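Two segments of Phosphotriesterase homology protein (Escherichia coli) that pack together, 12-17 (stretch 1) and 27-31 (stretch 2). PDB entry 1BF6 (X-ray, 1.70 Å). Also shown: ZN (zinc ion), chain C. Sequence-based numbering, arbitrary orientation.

Stretch 1 12-17: EHLHID
Stretch 2 (27-31) CRLDQ

Two short antiparallel segments of one chain pair here as a minimal β-ladder, in which Ile16 lies opposite Leu29 (CA–CA 5.2 Å) and Asp17 opposite Arg28 (CA–CA 4.2 Å). Together they bury 351 Å².

Stretch 1 begins with Glu12, extended (-141/169, chi m, m, -26°), buried and outside the contact; both carboxylate oxygens are satisfied elsewhere. His13 (-130/127, chi1 m, chi2 -80°) starts its side chain toward stretch 2, but the imidazole leads away, so that NE2 binds the zinc ion at 2.2 Å; three further ligand atoms come from elsewhere. What His13 offers the partner is mainly backbone: its O lies 3.4 Å from Leu29 CD2. Leu14 breaks the extended run (-103/-34) and points its m, t side chain away, an apolar residue suited to its buried site.

His15 returns to an extended conformation (-144/104). Its CA–H is directed at the carbonyl of Leu29, with CA 3.2 Å from Leu29 O and an angle of 158° at the hydrogen. With chi1 t and chi2 -64°, the ring has Leu29 O over one face, and its CD2 comes 3.6 Å from Asp30 CB, approached obliquely. A histidine suits this partly exposed site: its ring packs while ND1 hydrogen-bonds elsewhere.

Ile16 (-136/145) carries the central pairing. Its N donates to Leu29 O at 3.1 Å with an angle of 149°, while Leu29 N returns a weak bond to Ile16 O, short at 2.8 Å but bent to 122°. The t, t side chain of Ile16 shares a sheet face with that of Leu29 (-81/93, chi t, p), bringing Ile16 CG2 within 3.7 Å of Leu29 CB. Both residues are buried, and Leu29 has 88 Å² covered by stretch 1, the largest share of any residue. Branched apolar side chains suit this face because they can pack without leaving polar groups unpaired.

Asp17 (-140/94, chi1 t, chi2 -3°) forms a non-hydrogen-bonded pair with Arg28 (-102/80), and both side chains occupy the other face, where partial exposure suits charge. The Asp17 CA–H contacts Cys27 O, CA to O being 3.6 Å; the CB of Cys27 (-77/1, chi1 m) points sideways. Asp17 OD2 approaches Arg28 CD at 3.3 Å, but lies 4.5 Å from Arg28 NE, too far for a salt bridge. The t, t, p arginine (chi4 82°) reaches along its own stretch: Arg28 NH1 makes a hydrogen-bonded salt bridge to Asp30 OD2 at 3.0 Å. Asp30 (-146/25, chi1 p, chi2 -16°) thus answers the guanidinium, its OD1 bonded elsewhere. Gln31 (-85/92, chi m, t, -73°) is a helix N-cap.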

# COMPACT_ATOMS: atom_id res chain seq x y z
N GLU A 12 -1.05 3.86 1.85
CA GLU A 12 -2.00 4.91 2.16
C GLU A 12 -2.57 5.57 0.92
O GLU A 12 -2.10 5.36 -0.20
CB GLU A 12 -1.30 6.02 2.97
CG GLU A 12 -0.72 5.58 4.30
CD GLU A 12 -1.76 5.01 5.24
OE1 GLU A 12 -2.95 5.36 5.12
OE2 GLU A 12 -1.38 4.19 6.10
N HIS A 13 -3.61 6.37 1.14
CA HIS A 13 -4.22 7.15 0.08
C HIS A 13 -4.30 8.56 0.60
O HIS A 13 -4.75 8.77 1.73
CB HIS A 13 -5.63 6.65 -0.22
CG HIS A 13 -5.66 5.27 -0.78
ND1 HIS A 13 -5.41 4.98 -2.10
CD2 HIS A 13 -5.82 4.08 -0.16
CE1 HIS A 13 -5.40 3.65 -2.24
NE2 HIS A 13 -5.65 3.07 -1.08
N LEU A 14 -3.78 9.51 -0.17
CA LEU A 14 -3.83 10.93 0.17
C LEU A 14 -4.92 11.58 -0.68
O LEU A 14 -5.57 12.54 -0.25
CB LEU A 14 -2.49 11.60 -0.06
CG LEU A 14 -1.38 10.99 0.81
CD1 LEU A 14 -0.11 11.80 0.62
CD2 LEU A 14 -1.81 11.00 2.26
N HIS A 15 -5.06 11.09 -1.91
CA HIS A 15 -6.09 11.58 -2.80
C HIS A 15 -6.60 10.42 -3.63
O HIS A 15 -5.93 9.93 -4.54
CB HIS A 15 -5.60 12.70 -3.71
CG HIS A 15 -6.68 13.24 -4.61
ND1 HIS A 15 -7.28 12.48 -5.58
CD2 HIS A 15 -7.28 14.45 -4.65
CE1 HIS A 15 -8.21 13.19 -6.19
NE2 HIS A 15 -8.23 14.40 -5.64
N ILE A 16 -7.79 9.96 -3.25
CA ILE A 16 -8.44 8.86 -3.93
C ILE A 16 -9.90 9.25 -4.11
O ILE A 16 -10.46 9.98 -3.28
CB ILE A 16 -8.32 7.53 -3.14
CG1 ILE A 16 -9.03 6.41 -3.89
CG2 ILE A 16 -8.87 7.69 -1.72
CD1 ILE A 16 -8.81 5.03 -3.30
N ASP A 17 -10.48 8.82 -5.22
CA ASP A 17 -11.88 9.12 -5.51
C ASP A 17 -12.59 7.93 -6.14
O ASP A 17 -12.53 7.74 -7.35
CB ASP A 17 -11.99 10.35 -6.42
CG ASP A 17 -13.44 10.85 -6.58
OD1 ASP A 17 -14.37 10.22 -6.03
OD2 ASP A 17 -13.65 11.89 -7.25
N CYS A 27 -16.14 8.43 0.02
CA CYS A 27 -15.11 7.75 -0.77
C CYS A 27 -14.28 8.70 -1.65
O CYS A 27 -13.42 8.25 -2.41
CB CYS A 27 -15.75 6.64 -1.60
SG CYS A 27 -16.52 5.38 -0.58
N ARG A 28 -14.58 9.99 -1.58
CA ARG A 28 -13.84 11.00 -2.30
C ARG A 28 -12.89 11.68 -1.30
O ARG A 28 -13.19 12.76 -0.75
CB ARG A 28 -14.77 12.04 -2.95
CG ARG A 28 -14.04 13.16 -3.69
CD ARG A 28 -14.86 13.76 -4.83
NE ARG A 28 -16.11 14.40 -4.41
CZ ARG A 28 -16.20 15.64 -3.92
NH1 ARG A 28 -15.11 16.40 -3.78
NH2 ARG A 28 -17.38 16.14 -3.60
N LEU A 29 -11.77 11.02 -1.02
CA LEU A 29 -10.78 11.55 -0.08
C LEU A 29 -9.92 12.58 -0.80
O LEU A 29 -8.92 12.24 -1.43
CB LEU A 29 -9.92 10.41 0.49
CG LEU A 29 -8.89 10.78 1.55
CD1 LEU A 29 -9.59 11.22 2.83
CD2 LEU A 29 -8.01 9.58 1.81
N ASP A 30 -10.32 13.85 -0.71
CA ASP A 30 -9.62 14.94 -1.39
C ASP A 30 -9.64 16.26 -0.61
O ASP A 30 -9.52 17.33 -1.21
CB ASP A 30 -10.24 15.16 -2.78
CG ASP A 30 -11.68 15.72 -2.71
OD1 ASP A 30 -12.33 15.65 -1.65
OD2 ASP A 30 -12.15 16.23 -3.75
N GLN A 31 -9.80 16.18 0.71
CA GLN A 31 -9.85 17.39 1.53
C GLN A 31 -8.44 17.84 1.89
O GLN A 31 -7.86 17.42 2.88
CB GLN A 31 -10.71 17.14 2.76
CG GLN A 31 -12.12 16.68 2.38
CD GLN A 31 -13.04 16.53 3.57
OE1 GLN A 31 -12.92 15.59 4.35
NE2 GLN A 31 -14.00 17.44 3.69
ZN ZN C . -5.56 1.00 -0.46